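2,3-dehydroadipyl-CoA hydratase (Escherichia coli, PDB 4FZW) catalyses the reversible hydration of 2,3-dehydroadipyl-CoA to 3-hydroxyadipyl-CoA in the breakdown of phenylacetate. Local coordinates at residues Leu7-Gln12 and Leu16-Asn21; Val52-Gly57 and Leu185-Ala190. One frame throughout, in Å; residues are numbered along the deposited sequence.

Interaction 1 of 2, residues Leu7-Gln12 and Leu16-Asn21; sequences LIVSRQ and LLLTLN
Val9 and Leu18, facing each other in a non-hydrogen-bonded antiparallel pair, form the apolar centre of this hairpin: their side chains lie side by side, and Val9 CG2 meets Leu18 CD2 at 3.9 Å. The other branch of the valine, CG1, held anti to its backbone nitrogen (chi1 180°), touches Leu16 CD1 at 3.8 Å, the two side chains crossing at a slant. Leu7 joins the same face, its CD1 resting 4.1 Å from Leu18 CB. Helix 31-46 lies over this side, with Leu33 and Gln36 against Leu7, Glu40 against Val9 and Ala44 against Leu16. Arg11, on the same face as Val9, hydrogen-bonds Ser49 through NH2. Between the faces runs the backbone pairing. Ile8 and Thr19 exchange two N-H...O bonds, and Ser10 and Leu17 exchange two more. Ile8, Ser10, Leu17 and Thr19 send their side chains to the opposite face, which is more polar and more open to solvent. There Ser10 OG sits 3.3 Å from Leu17 CB, and a water bridges the strands. It donates to Ile8 O at 2.7 Å and is also hydrogen-bonded to Thr19 OG1, at 2.8 Å, and to Ser10 OG, at 3.1 Å. Ile8 O thus accepts from both Thr19 N and the water. The hairpin is therefore two-faced: leucine and valine branches pack it against the helix, while on the other face two hydroxyls and a water add a second, water-mediated link between the strands, at the outer strand of the crotonase-fold sheet.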
loop_
_atom_site.group_PDB
_atom_site.type_symbol
_atom_site.label_atom_id
_atom_site.label_comp_id
_atom_site.label_asym_id
_atom_site.label_seq_id
_atom_site.Cartn_x
_atom_site.Cartn_y
_atom_site.Cartn_z
ATOM N N LEU B 7 -11.776 31.396 20.351
ATOM C CA LEU B 7 -11.811 31.097 18.914
ATOM C C LEU B 7 -12.818 31.966 18.208
ATOM O O LEU B 7 -13.998 31.663 18.194
ATOM C CB LEU B 7 -12.182 29.631 18.662
ATOM C CG LEU B 7 -12.154 29.216 17.189
ATOM C CD1 LEU B 7 -10.746 29.382 16.629
ATOM C CD2 LEU B 7 -12.628 27.780 16.995
ATOM N N ILE B 8 -12.348 33.048 17.605
ATOM C CA ILE B 8 -13.265 33.987 16.986
ATOM C C ILE B 8 -13.725 33.502 15.629
ATOM O O ILE B 8 -12.927 33.237 14.741
ATOM C CB ILE B 8 -12.697 35.410 16.887
ATOM C CG1 ILE B 8 -12.029 35.825 18.209
ATOM C CG2 ILE B 8 -13.805 36.398 16.469
ATOM C CD1 ILE B 8 -12.976 35.970 19.398
ATOM N N VAL B 9 -15.033 33.367 15.488
ATOM C CA VAL B 9 -15.603 32.886 14.254
ATOM C C VAL B 9 -16.031 34.086 13.447
ATOM O O VAL B 9 -16.730 34.955 13.942
ATOM C CB VAL B 9 -16.796 31.942 14.531
ATOM C CG1 VAL B 9 -17.405 31.428 13.229
ATOM C CG2 VAL B 9 -16.340 30.803 15.439
ATOM N N SER B 10 -15.597 34.144 12.198
ATOM C CA SER B 10 -15.941 35.283 11.360
ATOM C C SER B 10 -16.135 34.831 9.922
ATOM O O SER B 10 -15.778 33.725 9.554
ATOM C CB SER B 10 -14.914 36.438 11.487
ATOM O OG SER B 10 -13.854 36.330 10.568
ATOM N N ARG B 11 -16.703 35.709 9.119
ATOM C CA ARG B 11 -17.236 35.316 7.843
ATOM C C ARG B 11 -16.927 36.357 6.786
ATOM O O ARG B 11 -16.981 37.561 7.035
ATOM C CB ARG B 11 -18.751 35.158 7.976
ATOM C CG ARG B 11 -19.510 35.137 6.666
ATOM C CD ARG B 11 -19.761 33.721 6.173
ATOM N NE ARG B 11 -21.172 33.376 6.258
ATOM C CZ ARG B 11 -21.686 32.233 5.818
ATOM N NH1 ARG B 11 -20.895 31.328 5.259
ATOM N NH2 ARG B 11 -22.990 31.992 5.937
ATOM N N GLN B 12 -16.580 35.882 5.602
ATOM C CA GLN B 12 -16.519 36.729 4.422
ATOM C C GLN B 12 -17.084 35.960 3.253
ATOM O O GLN B 12 -16.399 35.120 2.679
ATOM C CB GLN B 12 -15.085 37.179 4.138
ATOM C CG GLN B 12 -14.519 38.141 5.169
ATOM C CD GLN B 12 -13.076 38.508 4.895
ATOM O OE1 GLN B 12 -12.347 37.751 4.251
ATOM N NE2 GLN B 12 -12.656 39.672 5.382
ATOM N N LEU B 16 -14.994 31.078 5.497
ATOM C CA LEU B 16 -15.102 31.128 6.945
ATOM C C LEU B 16 -13.713 31.354 7.556
ATOM O O LEU B 16 -12.717 30.791 7.098
ATOM C CB LEU B 16 -15.737 29.833 7.467
ATOM C CG LEU B 16 -15.916 29.688 8.980
ATOM C CD1 LEU B 16 -16.992 30.635 9.502
ATOM C CD2 LEU B 16 -16.247 28.221 9.324
ATOM N N LEU B 17 -13.652 32.204 8.576
ATOM C CA LEU B 17 -12.392 32.501 9.249
ATOM C C LEU B 17 -12.413 32.130 10.730
ATOM O O LEU B 17 -13.281 32.565 11.497
ATOM C CB LEU B 17 -12.020 33.972 9.096
ATOM C CG LEU B 17 -10.657 34.411 9.667
ATOM C CD1 LEU B 17 -9.487 33.619 9.049
ATOM C CD2 LEU B 17 -10.431 35.916 9.478
ATOM N N LEU B 18 -11.436 31.321 11.117
ATOM C CA LEU B 18 -11.293 30.884 12.488
ATOM C C LEU B 18 -9.966 31.396 13.023
ATOM O O LEU B 18 -8.894 30.998 12.542
ATOM C CB LEU B 18 -11.378 29.357 12.581
ATOM C CG LEU B 18 -12.662 28.761 11.986
ATOM C CD1 LEU B 18 -12.634 27.242 11.992
ATOM C CD2 LEU B 18 -13.912 29.288 12.717
ATOM N N THR B 19 -10.054 32.302 13.997
ATOM C CA THR B 19 -8.882 32.902 14.603
ATOM C C THR B 19 -8.601 32.333 15.986
ATOM O O THR B 19 -9.386 32.526 16.905
ATOM C CB THR B 19 -9.050 34.427 14.759
ATOM O OG1 THR B 19 -9.435 34.998 13.508
ATOM C CG2 THR B 19 -7.739 35.064 15.246
ATOM N N LEU B 20 -7.477 31.639 16.138
ATOM C CA LEU B 20 -7.041 31.214 17.456
ATOM C C LEU B 20 -6.771 32.451 18.287
ATOM O O LEU B 20 -6.106 33.370 17.840
ATOM C CB LEU B 20 -5.821 30.300 17.376
ATOM C CG LEU B 20 -6.167 28.933 16.768
ATOM C CD1 LEU B 20 -5.700 28.853 15.333
ATOM C CD2 LEU B 20 -5.534 27.829 17.560
ATOM N N ASN B 21 -7.286 32.459 19.506
ATOM C CA ASN B 21 -7.264 33.643 20.342
ATOM C C ASN B 21 -7.056 33.333 21.827
ATOM O O ASN B 21 -7.955 33.537 22.648
ATOM C CB ASN B 21 -8.560 34.422 20.137
ATOM C CG ASN B 21 -8.560 35.744 20.863
ATOM O OD1 ASN B 21 -7.788 36.645 20.537
ATOM N ND2 ASN B 21 -9.440 35.874 21.842
HETATM O O HOH W 1 -12.147 34.878 12.754
#

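Interaction 2 of 2, residues Val52-Gly57 and Leu185-Ala190; sequences VCVITG and LTLEYA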
loop_
_atom_site.group_PDB
_atom_site.type_symbol
_atom_site.label_atom_id
_atom_site.label_comp_id
_atom_site.label_asym_id
_atom_site.label_seq_id
_atom_site.Cartn_x
_atom_site.Cartn_y
_atom_site.Cartn_z
ATOM N N VAL B 52 -14.844 27.570 1.585
ATOM C CA VAL B 52 -13.461 27.495 2.072
ATOM C C VAL B 52 -13.383 27.957 3.532
ATOM O O VAL B 52 -14.177 28.798 3.981
ATOM C CB VAL B 52 -12.508 28.395 1.238
ATOM C CG1 VAL B 52 -11.068 28.215 1.704
ATOM C CG2 VAL B 52 -12.640 28.098 -0.265
ATOM N N CYS B 53 -12.420 27.405 4.265
ATOM C CA CYS B 53 -12.075 27.924 5.577
ATOM C C CYS B 53 -10.629 28.482 5.554
ATOM O O CYS B 53 -9.807 28.092 4.708
ATOM C CB CYS B 53 -12.273 26.854 6.655
ATOM S SG CYS B 53 -12.003 27.360 8.378
ATOM N N VAL B 54 -10.359 29.431 6.450
ATOM C CA VAL B 54 -9.024 29.947 6.678
ATOM C C VAL B 54 -8.832 29.827 8.183
ATOM O O VAL B 54 -9.757 30.137 8.950
ATOM C CB VAL B 54 -8.900 31.445 6.266
ATOM C CG1 VAL B 54 -7.608 32.070 6.788
ATOM C CG2 VAL B 54 -9.018 31.603 4.770
ATOM N N ILE B 55 -7.647 29.393 8.611
ATOM C CA ILE B 55 -7.341 29.250 10.040
ATOM C C ILE B 55 -6.113 30.092 10.404
ATOM O O ILE B 55 -5.055 29.957 9.804
ATOM C CB ILE B 55 -7.105 27.754 10.427
ATOM C CG1 ILE B 55 -8.417 26.963 10.389
ATOM C CG2 ILE B 55 -6.478 27.628 11.805
ATOM C CD1 ILE B 55 -8.312 25.534 11.020
ATOM N N THR B 56 -6.242 30.940 11.409
ATOM C CA THR B 56 -5.137 31.824 11.749
ATOM C C THR B 56 -5.037 32.138 13.228
ATOM O O THR B 56 -5.995 31.944 13.986
ATOM C CB THR B 56 -5.215 33.169 10.985
ATOM O OG1 THR B 56 -3.962 33.840 11.086
ATOM C CG2 THR B 56 -6.285 34.074 11.572
ATOM N N GLY B 57 -3.868 32.627 13.633
ATOM C CA GLY B 57 -3.689 33.080 14.995
ATOM C C GLY B 57 -3.545 34.588 15.012
ATOM O O GLY B 57 -4.401 35.310 14.472
ATOM N N LEU B 185 0.342 41.472 5.939
ATOM C CA LEU B 185 -0.471 41.100 4.771
ATOM C C LEU B 185 -0.867 39.612 4.661
ATOM O O LEU B 185 -1.692 39.236 3.830
ATOM C CB LEU B 185 0.249 41.526 3.505
ATOM C CG LEU B 185 0.245 43.039 3.400
ATOM C CD1 LEU B 185 1.270 43.501 2.369
ATOM C CD2 LEU B 185 -1.172 43.492 3.078
ATOM N N THR B 186 -0.248 38.790 5.502
ATOM C CA THR B 186 -0.393 37.353 5.453
ATOM C C THR B 186 -1.855 36.931 5.451
ATOM O O THR B 186 -2.311 36.287 4.515
ATOM C CB THR B 186 0.243 36.672 6.662
ATOM O OG1 THR B 186 1.501 37.287 6.976
ATOM C CG2 THR B 186 0.402 35.145 6.382
ATOM N N LEU B 187 -2.571 37.302 6.510
ATOM C CA LEU B 187 -3.974 36.961 6.711
ATOM C C LEU B 187 -4.801 37.490 5.554
ATOM O O LEU B 187 -5.581 36.763 4.945
ATOM C CB LEU B 187 -4.464 37.558 8.042
ATOM C CG LEU B 187 -5.934 37.369 8.406
ATOM C CD1 LEU B 187 -6.350 35.905 8.111
ATOM C CD2 LEU B 187 -6.187 37.769 9.861
ATOM N N GLU B 188 -4.606 38.764 5.247
ATOM C CA GLU B 188 -5.337 39.405 4.164
ATOM C C GLU B 188 -5.189 38.658 2.821
ATOM O O GLU B 188 -6.156 38.522 2.047
ATOM C CB GLU B 188 -4.899 40.869 4.014
ATOM C CG GLU B 188 -5.650 41.600 2.902
ATOM C CD GLU B 188 -5.206 43.065 2.736
ATOM O OE1 GLU B 188 -4.520 43.601 3.645
ATOM O OE2 GLU B 188 -5.548 43.677 1.697
ATOM N N TYR B 189 -3.973 38.206 2.538
ATOM C CA TYR B 189 -3.689 37.554 1.269
ATOM C C TYR B 189 -4.221 36.107 1.281
ATOM O O TYR B 189 -4.634 35.567 0.256
ATOM C CB TYR B 189 -2.181 37.607 0.971
ATOM C CG TYR B 189 -1.744 38.956 0.509
ATOM C CD1 TYR B 189 -2.658 39.993 0.416
ATOM C CD2 TYR B 189 -0.422 39.209 0.145
ATOM C CE1 TYR B 189 -2.276 41.249 -0.023
ATOM C CE2 TYR B 189 -0.026 40.473 -0.303
ATOM C CZ TYR B 189 -0.970 41.483 -0.377
ATOM O OH TYR B 189 -0.640 42.745 -0.808
ATOM N N ALA B 190 -4.205 35.496 2.458
ATOM C CA ALA B 190 -4.737 34.166 2.653
ATOM C C ALA B 190 -6.242 34.165 2.390
ATOM O O ALA B 190 -6.759 33.222 1.770
ATOM C CB ALA B 190 -4.423 33.690 4.059
#
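Leu187, Val54 and Thr56 carry most of this contact, in which the first turn of helix 186-197 runs alongside strand 52-56, nearly antiparallel to it (170°), with the two short axes 9.7 Å apart. Leu187 reaches in from the flank of the helix: with CG anti to the backbone nitrogen (chi1 177°), its CD1 arrives 3.9 Å from Thr56 CG2 and 4.2 Å from Val54 CG1. The leucine and threonine side chains cross at about a right angle, and Leu187 CD2 also comes within 4.1 Å of Thr56 CG2. Thr56 thus offers its methyl to the helix; its hydroxyl, anti to the backbone nitrogen at chi1 -165°, bonds instead to Ala101 O on the adjoining strand 98-102. One turn further along the helix, Ala190 faces the strand, its CB 4.5 Å from Val54 CG1, while Val54 CG2 lies 4.1 Å from Ala190 O. The helix continues over the same strand, placing Leu191 and Ala194 against Val54. No hydrogen bond joins the two segments: the join is almost wholly apolar, made mainly by methyl groups, and the threonine hydroxyl is satisfied within the sheet, so the helix packs on one face of the central sheet of the crotonase fold.

Interactions 1 and 2 lie side by side in the main sheet of the crotonase fold, their centres about 10 Å apart, because strand 15-20 of interaction 1 pairs in parallel with strand 52-56 of interaction 2. Two probable hydrogen bonds stitch the strands together, from Leu20 N to Thr56 O (2.6 Å) and from Val54 N to Leu16 O (2.8 Å). Side chains continue the join: Leu17 CD1 packs on Val54 CG1, and Leu17 also touches Leu187. Residues 186-197 therefore pack on the sheet face bearing Leu17 and Val54, whereas helix 31-46 lies on the other face, so this part of the sheet has a helix on each face.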